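Local atomic coordinates of tRNA modification GTPase MnmE (Chlorobium tepidum, PDB entry 3GEE), a protein that binds GDP and a formyl-tetrahydrofolate and, as a GTPase, probably takes part in adding a carboxymethylaminomethyl group to the wobble uridine of certain tRNAs. Residues A[89-94]-A[130-135]; A[137-142]-A[168-173]; A[146-151]-A[162-167]; A[412-417]-A[453-458]. All blocks are in the same frame, centred on the assembly; numbering follows the deposited sequence.

Overall arrangement
From the N terminus, the chain first builds the folate-binding domain, where contact 1 brings the loop 89-94 against helix 127-134. Contact 1 closes a loop of 35 residues, and only then does contact 2 open, at 137-142, just before and within helix 140-151. Contact 2 returns to this point with helix 168-177. Contact 3 lies wholly inside that excursion and pairs helix 140-151 with helix 155-166. After the G domain has been inserted, the chain comes back to the helical domain, and contact 4 joins helix 412-432 to the end of helix 441-456. None of the contacts cross along the sequence. In space, R137 links contacts 1 and 2, while L141 and L173 pack against contact 4.

Contact 1 (A[89-94]-A[130-135]); sequences RSFTAE and RRAFLN. With FON (N-{[4-({[(6R)-2-amino-5-formyl-4-oxo-1,4,5,6,7,8-hexahydropteridin-6-yl]methyl}amino)phenyl]carbonyl}-L-glutamic acid), chain C.
E94 and N135 help join the loop 89-94, between two strands of the folate-binding domain, to the end of helix 127-134. E94 can be followed outward. Its CB points toward the helix, and CG lies 3.4 Å from N135 ND2. Beyond CG the chain is extended and crosses R131 at about a right angle, placing OE1 3.5 Å from R131 CD. E94 OE2 reaches R131 NH1 at 3.2 Å, a weak hydrogen bond within a salt bridge. The carboxylate and guanidinium planes are 52° apart, so the pair is not a flat two-pronged one. S36 OG also bonds E94 OE2, the backbone N of G15 bonds OE1, and R131 NH2 donates to the carbonyl of H16.

N135 ND2 gives a shorter bond to T92 O, 2.7 Å, in the carbonyl plane. An asparagine suits this spot because it offers an uncharged N-H, while its CB packs 3.8 Å from A93 CB. With CG anti to the backbone N (chi1 175°), the F91 ring has A132 CB over one face, and F91 CB lies 3.4 Å from O4 of the bound folinic acid.

The chemistry implies a division of labour: the polar residues fasten the loop to the helix, whereas F91 fits between the helix and the folate.

Contact 2 (A[137-142]-A[168-173]); sequences RIDLLQ and DLSVRL. With FON (N-{[4-({[(6R)-2-amino-5-formyl-4-oxo-1,4,5,6,7,8-hexahydropteridin-6-yl]methyl}amino)phenyl]carbonyl}-L-glutamic acid), chain C.
D139 touches S170 across this contact, and its carboxylate takes part in two bonds, one on each oxygen. The shorter is accepted by OD1 from the backbone N of Q142 at 2.8 Å, nearly straight (170°) and met almost along the C-O direction. OD2 turns to the other segment and accepts from S170 OG at 3.1 Å on its syn lone pair. D139 CG sits between its backbone N and carbonyl carbon (chi1 69°), holding the carboxylate close to the start of the helix. In return Q142 OE1 accepts from D139 N, completing a capping box at the start of helix 140-151. An aspartate suits this N-cap: it satisfies a first-turn amide, and its negative charge would probably be favoured by the helix dipole.

Beside the serine, L141 supplies the apolar part. Its CD1 lies 3.6 Å from L173 CD1 and also touches S170 OG and L169 CB, so one methyl meets three residues of helix 168-177. The L141 and L169 side chains cross at about a right angle.

At the far end of the segment, C12 of folinic acid lies over one face of the R137 guanidinium, toward its rim and 3.1 Å from NH2, with I138 CB on the opposite face; the phenyl ring is steeply tilted, not stacked. R137 NE donates to F91 O. L141 and L173 both rest on I455 of helix 441-456, L140 N bonds T456 O, and L140 also packs against helices 412-432 and 464-469.

Contact 3 (A[146-151]-A[162-167]); sequences IGEMIH and VSQMKG
M149 and M165 face each other in an antiparallel helical hairpin of the MnmE helical domain, formed by helices 140-151 and 155-166. The axes of these short segments approach to 9.1 Å at a crossing angle of -155°. M149 is the main bump. Its chain bends at chi3 (-53°), and the methyl CE enters the hollow beside V162 and M165, 3.7 Å from V162 CG2 and 3.6 Å from M165 SD. The two methionine side chains cross at about a right angle, and the unbranched, flexible thioether lets M149 bend its methyl in. An alanine at M149 would probably open a gap beside V162 and M165 that the remaining CB could not fill. I146 borders the hollow loosely, its CG1 4.5 Å from M165 SD. On another flank E148 and Q164 cross, but Q164 NE2 gives its hydrogen bond to L141 O. V107 and D78 of the second subunit pack on M149 and M165 respectively. Helix 155-166 ends in a Schellman motif at G167, whose positive phi suits glycine; there G167 N makes a weak 3.2 Å bond to Q164 O.

Contact 4 (A[412-417]-A[453-458]); sequences LRHYEA and GQITGK
R413 grips two successive backbone carbonyls, those of Q454 and I455, with the two ends of its guanidinium. NH2 donates to I455 O at 3.0 Å in a nearly straight bond (165°), and NH1 donates to Q454 O at 3.1 Å with a more bent one. Both oxygens lie close to the guanidinium plane, though NH1 stands above the carbonyl plane of Q454. R413 CB does not aim at the other segment; the chain bends at chi3 (64°), which sets NE, and the guanidinium beyond it comes nearer than CB. R413 NH2 also forms a salt bridge with E144, whose OE2 is hydrogen-bonded to H414 NE2 as well. A leucine at R413 would probably leave the carbonyls of Q454 and I455 without these donors and E144 without its ionic mate.

The gripped carbonyls belong to the last turn of helix 441-456, which closes in a Schellman motif. G457 has positive phi, where a side chain would jam against the preceding carbonyl oxygen. K458 N reaches back to G453 O at 2.9 Å, an oxygen that also accepts from T456 N and T456 OG1. An arginine suits this end, where its positive charge is likely to be favoured by the helix dipole.

Outside this polar patch, I455 supplies the apolar surface. Its CG2 lies 3.6 Å from A417 CB, a small residue. Its CD1 is 4.0 Å from H414 CB, and the two side chains cross at about a right angle. R413 also touches V464 and I468 of helix 464-469.

Contact 1 (A[89-94]-A[130-135])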
# COMPACT_ATOMS: atom_id res chain seq x y z
N ARG A 89 -11.21 -24.91 -3.43
CA ARG A 89 -9.93 -24.61 -4.04
C ARG A 89 -9.71 -23.10 -4.13
O ARG A 89 -9.52 -22.54 -5.22
CB ARG A 89 -9.86 -25.29 -5.41
CG ARG A 89 -8.47 -25.71 -5.85
CD ARG A 89 -8.52 -26.37 -7.24
NE ARG A 89 -9.40 -25.64 -8.15
CZ ARG A 89 -9.43 -25.79 -9.48
NH1 ARG A 89 -8.61 -26.65 -10.09
NH2 ARG A 89 -10.29 -25.07 -10.20
N SER A 90 -9.74 -22.46 -2.96
CA SER A 90 -9.47 -21.04 -2.79
C SER A 90 -8.76 -20.84 -1.45
O SER A 90 -8.60 -21.79 -0.69
CB SER A 90 -10.77 -20.25 -2.79
OG SER A 90 -11.43 -20.35 -1.54
N PHE A 91 -8.34 -19.60 -1.16
CA PHE A 91 -7.71 -19.30 0.12
C PHE A 91 -8.64 -19.58 1.31
O PHE A 91 -8.25 -20.27 2.26
CB PHE A 91 -7.18 -17.86 0.18
CG PHE A 91 -6.63 -17.48 1.52
CD1 PHE A 91 -5.40 -17.98 1.95
CD2 PHE A 91 -7.35 -16.65 2.38
CE1 PHE A 91 -4.90 -17.65 3.20
CE2 PHE A 91 -6.85 -16.31 3.64
CZ PHE A 91 -5.62 -16.81 4.05
N THR A 92 -9.86 -19.06 1.25
CA THR A 92 -10.84 -19.25 2.33
C THR A 92 -11.49 -20.62 2.27
O THR A 92 -12.23 -21.00 3.19
CB THR A 92 -11.96 -18.19 2.31
OG1 THR A 92 -12.60 -18.17 1.02
CG2 THR A 92 -11.40 -16.81 2.61
N ALA A 93 -11.21 -21.35 1.19
CA ALA A 93 -11.85 -22.64 0.89
C ALA A 93 -13.35 -22.51 0.59
O ALA A 93 -14.09 -23.48 0.68
CB ALA A 93 -11.59 -23.66 2.00
N GLU A 94 -13.78 -21.29 0.27
CA GLU A 94 -15.13 -21.07 -0.22
C GLU A 94 -15.06 -20.30 -1.52
O GLU A 94 -13.98 -20.01 -2.04
CB GLU A 94 -15.99 -20.26 0.75
CG GLU A 94 -15.48 -20.05 2.15
CD GLU A 94 -16.13 -18.83 2.79
OE1 GLU A 94 -16.85 -18.98 3.82
OE2 GLU A 94 -15.94 -17.72 2.24
N ARG A 130 -9.30 -16.63 9.20
CA ARG A 130 -10.17 -17.32 10.15
C ARG A 130 -11.01 -18.37 9.44
O ARG A 130 -11.17 -19.50 9.93
CB ARG A 130 -11.07 -16.31 10.85
CG ARG A 130 -11.85 -16.88 12.00
CD ARG A 130 -13.03 -16.00 12.33
NE ARG A 130 -13.19 -15.89 13.77
CZ ARG A 130 -12.65 -14.92 14.52
NH1 ARG A 130 -11.93 -13.96 13.95
NH2 ARG A 130 -12.85 -14.91 15.83
N ARG A 131 -11.55 -18.01 8.27
CA ARG A 131 -12.36 -18.93 7.50
C ARG A 131 -11.51 -20.06 6.94
O ARG A 131 -11.95 -21.21 6.91
CB ARG A 131 -13.11 -18.20 6.38
CG ARG A 131 -14.33 -17.48 6.87
CD ARG A 131 -14.98 -16.70 5.76
NE ARG A 131 -16.20 -16.05 6.23
CZ ARG A 131 -17.05 -15.40 5.45
NH1 ARG A 131 -16.82 -15.30 4.15
NH2 ARG A 131 -18.14 -14.84 5.97
N ALA A 132 -10.29 -19.73 6.52
CA ALA A 132 -9.36 -20.73 6.00
C ALA A 132 -9.06 -21.79 7.07
O ALA A 132 -8.95 -22.98 6.76
CB ALA A 132 -8.08 -20.07 5.54
N PHE A 133 -8.95 -21.34 8.32
CA PHE A 133 -8.73 -22.25 9.43
C PHE A 133 -9.99 -23.04 9.77
O PHE A 133 -9.93 -24.26 9.97
CB PHE A 133 -8.22 -21.52 10.67
CG PHE A 133 -8.35 -22.32 11.93
CD1 PHE A 133 -7.48 -23.37 12.20
CD2 PHE A 133 -9.36 -22.04 12.83
CE1 PHE A 133 -7.60 -24.12 13.36
CE2 PHE A 133 -9.50 -22.80 14.00
CZ PHE A 133 -8.62 -23.84 14.26
N LEU A 134 -11.12 -22.34 9.85
CA LEU A 134 -12.40 -22.95 10.20
C LEU A 134 -12.84 -24.01 9.19
O LEU A 134 -13.39 -25.04 9.55
CB LEU A 134 -13.47 -21.88 10.38
CG LEU A 134 -13.88 -21.41 11.79
CD1 LEU A 134 -12.79 -21.60 12.84
CD2 LEU A 134 -14.33 -19.95 11.75
N ASN A 135 -12.58 -23.74 7.91
CA ASN A 135 -12.82 -24.72 6.85
C ASN A 135 -11.76 -25.81 6.79
O ASN A 135 -11.85 -26.73 5.98
CB ASN A 135 -12.93 -24.03 5.49
CG ASN A 135 -14.21 -23.22 5.35
OD1 ASN A 135 -15.15 -23.39 6.13
ND2 ASN A 135 -14.24 -22.35 4.36
N1 FON C . -2.93 -14.49 -4.49
C2 FON C . -4.25 -14.34 -4.72
NA2 FON C . -4.65 -13.81 -5.91
N3 FON C . -5.20 -14.71 -3.81
C4 FON C . -4.88 -15.24 -2.62
O4 FON C . -5.79 -15.56 -1.83
C4A FON C . -3.43 -15.41 -2.30
N5 FON C . -2.84 -15.96 -1.15
C6 FON C . -1.69 -16.81 -1.51
C7 FON C . -0.64 -15.77 -1.88
N8 FON C . -1.13 -15.14 -3.10
C8A FON C . -2.46 -15.00 -3.34
C9 FON C . -1.22 -17.79 -0.43
N10 FON C . -2.30 -18.61 0.09
C11 FON C . -4.91 -21.22 -1.88
C12 FON C . -4.06 -21.65 -0.86
C13 FON C . -3.20 -20.77 -0.21
C14 FON C . -3.15 -19.43 -0.59
C15 FON C . -4.01 -18.98 -1.61
C16 FON C . -4.88 -19.87 -2.25
C FON C . -5.83 -22.22 -2.53
O FON C . -6.49 -21.89 -3.50
N FON C . -5.89 -23.45 -2.00
CA FON C . -6.04 -24.72 -2.71
CB FON C . -4.84 -25.03 -3.60
CG FON C . -5.06 -26.20 -4.57
CD FON C . -4.39 -25.95 -5.90
OE1 FON C . -4.96 -25.20 -6.73
OE2 FON C . -3.29 -26.50 -6.14
CT FON C . -6.24 -25.82 -1.70
O1 FON C . -7.15 -26.67 -1.90
O2 FON C . -5.49 -25.86 -0.70
CP1 FON C . -3.26 -15.72 0.02
O3 FON C . -2.55 -15.16 0.83

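Contact 2 (A[137-142]-A[168-173])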
# COMPACT_ATOMS: atom_id res chain seq x y z
N ARG A 137 -8.66 -25.83 5.80
CA ARG A 137 -7.63 -25.78 4.77
C ARG A 137 -6.26 -25.58 5.41
O ARG A 137 -5.24 -26.02 4.87
CB ARG A 137 -7.92 -24.66 3.77
CG ARG A 137 -7.11 -24.77 2.49
CD ARG A 137 -7.16 -23.50 1.64
NE ARG A 137 -6.52 -22.35 2.29
CZ ARG A 137 -5.21 -22.17 2.40
NH1 ARG A 137 -4.74 -21.09 3.00
NH2 ARG A 137 -4.37 -23.08 1.91
N ILE A 138 -6.26 -24.93 6.57
CA ILE A 138 -5.04 -24.49 7.23
C ILE A 138 -5.25 -24.57 8.75
O ILE A 138 -6.39 -24.46 9.21
CB ILE A 138 -4.65 -23.06 6.73
CG1 ILE A 138 -3.19 -23.01 6.30
CG2 ILE A 138 -5.02 -21.96 7.72
CD1 ILE A 138 -2.87 -23.79 5.02
N ASP A 139 -4.18 -24.79 9.52
CA ASP A 139 -4.31 -24.88 10.99
C ASP A 139 -3.94 -23.58 11.73
O ASP A 139 -3.47 -22.63 11.11
CB ASP A 139 -3.57 -26.11 11.57
CG ASP A 139 -2.04 -26.01 11.48
OD1 ASP A 139 -1.49 -24.90 11.32
OD2 ASP A 139 -1.38 -27.06 11.58
N LEU A 140 -4.14 -23.56 13.05
CA LEU A 140 -3.87 -22.37 13.86
C LEU A 140 -2.45 -21.87 13.74
O LEU A 140 -2.23 -20.66 13.66
CB LEU A 140 -4.21 -22.60 15.33
CG LEU A 140 -5.43 -21.87 15.88
CD1 LEU A 140 -5.36 -21.82 17.40
CD2 LEU A 140 -5.54 -20.45 15.31
N LEU A 141 -1.49 -22.79 13.74
CA LEU A 141 -0.09 -22.42 13.53
C LEU A 141 0.07 -21.70 12.20
O LEU A 141 0.60 -20.59 12.14
CB LEU A 141 0.81 -23.66 13.59
CG LEU A 141 1.13 -24.28 14.95
CD1 LEU A 141 1.96 -25.53 14.75
CD2 LEU A 141 1.86 -23.29 15.87
N GLN A 142 -0.43 -22.34 11.14
CA GLN A 142 -0.34 -21.80 9.79
C GLN A 142 -1.08 -20.48 9.67
O GLN A 142 -0.60 -19.54 9.03
CB GLN A 142 -0.88 -22.80 8.78
CG GLN A 142 0.01 -24.01 8.55
CD GLN A 142 -0.63 -25.03 7.63
OE1 GLN A 142 -1.69 -25.59 7.94
NE2 GLN A 142 0.01 -25.28 6.50
N ASP A 168 6.18 -26.96 9.24
CA ASP A 168 7.25 -27.71 9.90
C ASP A 168 6.94 -28.07 11.37
O ASP A 168 7.14 -29.22 11.78
CB ASP A 168 8.57 -26.94 9.82
CG ASP A 168 9.15 -26.88 8.41
OD1 ASP A 168 8.50 -27.39 7.46
OD2 ASP A 168 10.26 -26.33 8.24
N LEU A 169 6.46 -27.09 12.13
CA LEU A 169 6.11 -27.33 13.53
C LEU A 169 4.95 -28.31 13.61
O LEU A 169 4.97 -29.25 14.41
CB LEU A 169 5.72 -26.01 14.22
CG LEU A 169 6.34 -25.65 15.58
CD1 LEU A 169 5.37 -24.79 16.37
CD2 LEU A 169 6.78 -26.87 16.41
N SER A 170 3.95 -28.08 12.75
CA SER A 170 2.74 -28.89 12.70
C SER A 170 3.06 -30.36 12.42
O SER A 170 2.47 -31.25 13.04
CB SER A 170 1.79 -28.35 11.63
OG SER A 170 1.69 -26.94 11.72
N VAL A 171 4.01 -30.60 11.51
CA VAL A 171 4.53 -31.94 11.26
C VAL A 171 5.08 -32.55 12.57
O VAL A 171 4.66 -33.64 12.97
CB VAL A 171 5.62 -31.95 10.15
CG1 VAL A 171 6.12 -33.36 9.88
CG2 VAL A 171 5.08 -31.33 8.87
N ARG A 172 5.97 -31.82 13.23
CA ARG A 172 6.57 -32.28 14.50
C ARG A 172 5.51 -32.52 15.58
O ARG A 172 5.58 -33.52 16.30
CB ARG A 172 7.63 -31.30 15.01
CG ARG A 172 8.92 -31.25 14.18
CD ARG A 172 9.95 -32.30 14.62
NE ARG A 172 10.73 -31.88 15.78
CZ ARG A 172 10.52 -32.29 17.03
NH1 ARG A 172 11.30 -31.85 18.02
NH2 ARG A 172 9.55 -33.15 17.30
N LEU A 173 4.54 -31.62 15.67
CA LEU A 173 3.47 -31.74 16.67
C LEU A 173 2.49 -32.85 16.32
O LEU A 173 1.94 -33.50 17.22
CB LEU A 173 2.74 -30.41 16.83
CG LEU A 173 3.50 -29.37 17.65
CD1 LEU A 173 3.37 -28.01 17.01
CD2 LEU A 173 3.06 -29.35 19.11
N1 FON C . -2.93 -14.49 -4.49
C2 FON C . -4.25 -14.34 -4.72
NA2 FON C . -4.65 -13.81 -5.91
N3 FON C . -5.20 -14.71 -3.81
C4 FON C . -4.88 -15.24 -2.62
O4 FON C . -5.79 -15.56 -1.83
C4A FON C . -3.43 -15.41 -2.30
N5 FON C . -2.84 -15.96 -1.15
C6 FON C . -1.69 -16.81 -1.51
C7 FON C . -0.64 -15.77 -1.88
N8 FON C . -1.13 -15.14 -3.10
C8A FON C . -2.46 -15.00 -3.34
C9 FON C . -1.22 -17.79 -0.43
N10 FON C . -2.30 -18.61 0.09
C11 FON C . -4.91 -21.22 -1.88
C12 FON C . -4.06 -21.65 -0.86
C13 FON C . -3.20 -20.77 -0.21
C14 FON C . -3.15 -19.43 -0.59
C15 FON C . -4.01 -18.98 -1.61
C16 FON C . -4.88 -19.87 -2.25
C FON C . -5.83 -22.22 -2.53
O FON C . -6.49 -21.89 -3.50
N FON C . -5.89 -23.45 -2.00
CA FON C . -6.04 -24.72 -2.71
CB FON C . -4.84 -25.03 -3.60
CG FON C . -5.06 -26.20 -4.57
CD FON C . -4.39 -25.95 -5.90
OE1 FON C . -4.96 -25.20 -6.73
OE2 FON C . -3.29 -26.50 -6.14
CT FON C . -6.24 -25.82 -1.70
O1 FON C . -7.15 -26.67 -1.90
O2 FON C . -5.49 -25.86 -0.70
CP1 FON C . -3.26 -15.72 0.02
O3 FON C . -2.55 -15.16 0.83

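Contact 3 (A[146-151]-A[162-167])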
# COMPACT_ATOMS: atom_id res chain seq x y z
N ILE A 146 0.76 -16.76 8.81
CA ILE A 146 0.44 -15.80 7.75
C ILE A 146 0.60 -14.39 8.29
O ILE A 146 1.26 -13.56 7.65
CB ILE A 146 -0.97 -16.00 7.17
CG1 ILE A 146 -1.06 -17.32 6.39
CG2 ILE A 146 -1.33 -14.83 6.26
CD1 ILE A 146 -2.46 -17.86 6.26
N GLY A 147 0.01 -14.14 9.45
CA GLY A 147 0.12 -12.85 10.14
C GLY A 147 1.58 -12.53 10.40
O GLY A 147 2.07 -11.48 9.99
N GLU A 148 2.27 -13.46 11.06
CA GLU A 148 3.67 -13.29 11.41
C GLU A 148 4.55 -12.89 10.23
O GLU A 148 5.54 -12.18 10.40
CB GLU A 148 4.21 -14.57 12.06
CG GLU A 148 3.80 -14.76 13.51
CD GLU A 148 4.38 -16.02 14.14
OE1 GLU A 148 5.45 -16.51 13.68
OE2 GLU A 148 3.78 -16.53 15.11
N MET A 149 4.19 -13.34 9.04
CA MET A 149 4.99 -13.08 7.85
C MET A 149 4.79 -11.66 7.34
O MET A 149 5.76 -10.99 6.95
CB MET A 149 4.62 -14.06 6.74
CG MET A 149 5.50 -13.97 5.52
SD MET A 149 5.21 -15.33 4.41
CE MET A 149 5.41 -16.69 5.55
N ILE A 150 3.54 -11.22 7.32
CA ILE A 150 3.16 -9.90 6.85
C ILE A 150 3.76 -8.80 7.73
O ILE A 150 4.24 -7.78 7.24
CB ILE A 150 1.63 -9.78 6.76
CG1 ILE A 150 1.10 -10.68 5.64
CG2 ILE A 150 1.20 -8.35 6.53
CD1 ILE A 150 -0.37 -10.97 5.72
N HIS A 151 3.74 -9.03 9.04
CA HIS A 151 4.24 -8.04 10.00
C HIS A 151 5.76 -8.12 10.20
O HIS A 151 6.36 -7.17 10.70
CB HIS A 151 3.50 -8.15 11.33
CG HIS A 151 2.02 -7.95 11.23
ND1 HIS A 151 1.45 -6.88 10.57
CD2 HIS A 151 0.98 -8.69 11.71
CE1 HIS A 151 0.13 -6.97 10.65
NE2 HIS A 151 -0.18 -8.05 11.33
N VAL A 162 7.80 -18.42 7.40
CA VAL A 162 7.79 -19.29 6.22
C VAL A 162 7.77 -20.75 6.65
O VAL A 162 6.95 -21.53 6.18
CB VAL A 162 8.98 -19.01 5.28
CG1 VAL A 162 9.12 -20.11 4.24
CG2 VAL A 162 8.81 -17.66 4.59
N SER A 163 8.67 -21.10 7.57
CA SER A 163 8.72 -22.45 8.13
C SER A 163 7.38 -22.86 8.74
O SER A 163 6.89 -23.97 8.50
CB SER A 163 9.83 -22.54 9.18
OG SER A 163 9.78 -23.78 9.87
N GLN A 164 6.79 -21.97 9.52
CA GLN A 164 5.53 -22.26 10.20
C GLN A 164 4.35 -22.34 9.22
O GLN A 164 3.39 -23.09 9.45
CB GLN A 164 5.26 -21.21 11.29
CG GLN A 164 4.11 -21.55 12.23
CD GLN A 164 4.14 -20.74 13.51
OE1 GLN A 164 5.16 -20.70 14.20
NE2 GLN A 164 3.03 -20.09 13.84
N MET A 165 4.43 -21.58 8.13
CA MET A 165 3.41 -21.59 7.09
C MET A 165 3.49 -22.90 6.31
O MET A 165 2.47 -23.55 6.03
CB MET A 165 3.61 -20.38 6.16
CG MET A 165 2.43 -20.06 5.25
SD MET A 165 2.67 -18.55 4.27
CE MET A 165 3.98 -19.05 3.14
N LYS A 166 4.72 -23.30 5.98
CA LYS A 166 5.03 -24.60 5.39
C LYS A 166 4.56 -25.75 6.30
O LYS A 166 4.31 -26.86 5.82
CB LYS A 166 6.54 -24.68 5.16
CG LYS A 166 6.99 -25.60 4.05
CD LYS A 166 8.48 -25.39 3.80
CE LYS A 166 9.02 -26.34 2.74
NZ LYS A 166 10.50 -26.20 2.59
N GLY A 167 4.47 -25.49 7.60
CA GLY A 167 3.90 -26.43 8.57
C GLY A 167 4.89 -27.28 9.35
O GLY A 167 4.48 -28.22 10.05

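Contact 4 (A[412-417]-A[453-458])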
# COMPACT_ATOMS: atom_id res chain seq x y z
N LEU A 412 3.91 -17.25 23.28
CA LEU A 412 3.56 -17.65 24.63
C LEU A 412 2.49 -18.76 24.66
O LEU A 412 2.65 -19.77 25.37
CB LEU A 412 3.09 -16.42 25.41
CG LEU A 412 2.74 -16.50 26.89
CD1 LEU A 412 3.98 -16.69 27.75
CD2 LEU A 412 2.01 -15.23 27.28
N ARG A 413 1.43 -18.58 23.88
CA ARG A 413 0.30 -19.52 23.87
C ARG A 413 0.75 -20.97 23.72
O ARG A 413 0.35 -21.83 24.51
CB ARG A 413 -0.70 -19.16 22.77
CG ARG A 413 -2.00 -19.96 22.83
CD ARG A 413 -2.90 -19.63 21.65
NE ARG A 413 -2.30 -20.01 20.37
CZ ARG A 413 -2.47 -21.19 19.77
NH1 ARG A 413 -3.23 -22.12 20.34
NH2 ARG A 413 -1.89 -21.43 18.60
N HIS A 414 1.58 -21.23 22.71
CA HIS A 414 2.10 -22.57 22.44
C HIS A 414 2.96 -23.07 23.60
O HIS A 414 2.77 -24.19 24.08
CB HIS A 414 2.91 -22.62 21.15
CG HIS A 414 2.36 -21.77 20.04
ND1 HIS A 414 3.14 -21.30 19.01
CD2 HIS A 414 1.10 -21.30 19.82
CE1 HIS A 414 2.39 -20.59 18.19
NE2 HIS A 414 1.15 -20.57 18.66
N TYR A 415 3.88 -22.22 24.04
CA TYR A 415 4.78 -22.52 25.15
C TYR A 415 3.99 -23.02 26.35
O TYR A 415 4.20 -24.15 26.80
CB TYR A 415 5.60 -21.27 25.49
CG TYR A 415 6.50 -21.35 26.71
CD1 TYR A 415 7.66 -22.13 26.70
CD2 TYR A 415 6.21 -20.62 27.86
CE1 TYR A 415 8.50 -22.19 27.82
CE2 TYR A 415 7.04 -20.67 28.99
CZ TYR A 415 8.18 -21.45 28.96
OH TYR A 415 9.00 -21.49 30.07
N GLU A 416 3.06 -22.20 26.83
CA GLU A 416 2.27 -22.52 28.02
C GLU A 416 1.53 -23.84 27.86
O GLU A 416 1.42 -24.61 28.81
CB GLU A 416 1.30 -21.38 28.36
CG GLU A 416 1.94 -20.23 29.13
CD GLU A 416 1.09 -18.97 29.13
OE1 GLU A 416 0.41 -18.69 28.11
OE2 GLU A 416 1.11 -18.24 30.14
N ALA A 417 1.02 -24.08 26.66
CA ALA A 417 0.33 -25.32 26.34
C ALA A 417 1.28 -26.53 26.35
O ALA A 417 0.93 -27.60 26.85
CB ALA A 417 -0.38 -25.21 25.01
N GLY A 453 -3.10 -30.51 21.08
CA GLY A 453 -4.09 -30.23 20.05
C GLY A 453 -4.60 -28.81 20.02
O GLY A 453 -4.99 -28.30 18.97
N GLN A 454 -4.60 -28.15 21.18
CA GLN A 454 -5.07 -26.77 21.30
C GLN A 454 -4.21 -25.78 20.52
O GLN A 454 -4.71 -24.77 20.02
CB GLN A 454 -5.16 -26.35 22.76
CG GLN A 454 -6.53 -26.56 23.38
CD GLN A 454 -6.55 -26.35 24.88
OE1 GLN A 454 -5.80 -25.52 25.42
NE2 GLN A 454 -7.41 -27.09 25.57
N ILE A 455 -2.92 -26.09 20.41
CA ILE A 455 -1.99 -25.19 19.73
C ILE A 455 -2.17 -25.22 18.21
O ILE A 455 -1.86 -24.25 17.53
CB ILE A 455 -0.50 -25.43 20.16
CG1 ILE A 455 0.29 -26.20 19.10
CG2 ILE A 455 -0.41 -26.13 21.51
CD1 ILE A 455 1.72 -25.74 19.02
N THR A 456 -2.70 -26.33 17.70
CA THR A 456 -2.95 -26.48 16.27
C THR A 456 -4.41 -26.21 15.91
O THR A 456 -4.77 -26.18 14.73
CB THR A 456 -2.54 -27.88 15.74
OG1 THR A 456 -3.29 -28.89 16.43
CG2 THR A 456 -1.06 -28.12 15.95
N GLY A 457 -5.24 -26.00 16.92
CA GLY A 457 -6.64 -25.65 16.72
C GLY A 457 -7.62 -26.82 16.73
O GLY A 457 -8.79 -26.64 16.39
N LYS A 458 -7.14 -28.01 17.10
CA LYS A 458 -8.01 -29.19 17.24
C LYS A 458 -9.16 -28.90 18.19
O LYS A 458 -10.31 -29.26 17.94
CB LYS A 458 -7.22 -30.41 17.71
CG LYS A 458 -6.61 -31.23 16.58
CD LYS A 458 -7.61 -32.23 16.01
CE LYS A 458 -7.49 -32.37 14.49
NZ LYS A 458 -6.18 -32.91 14.04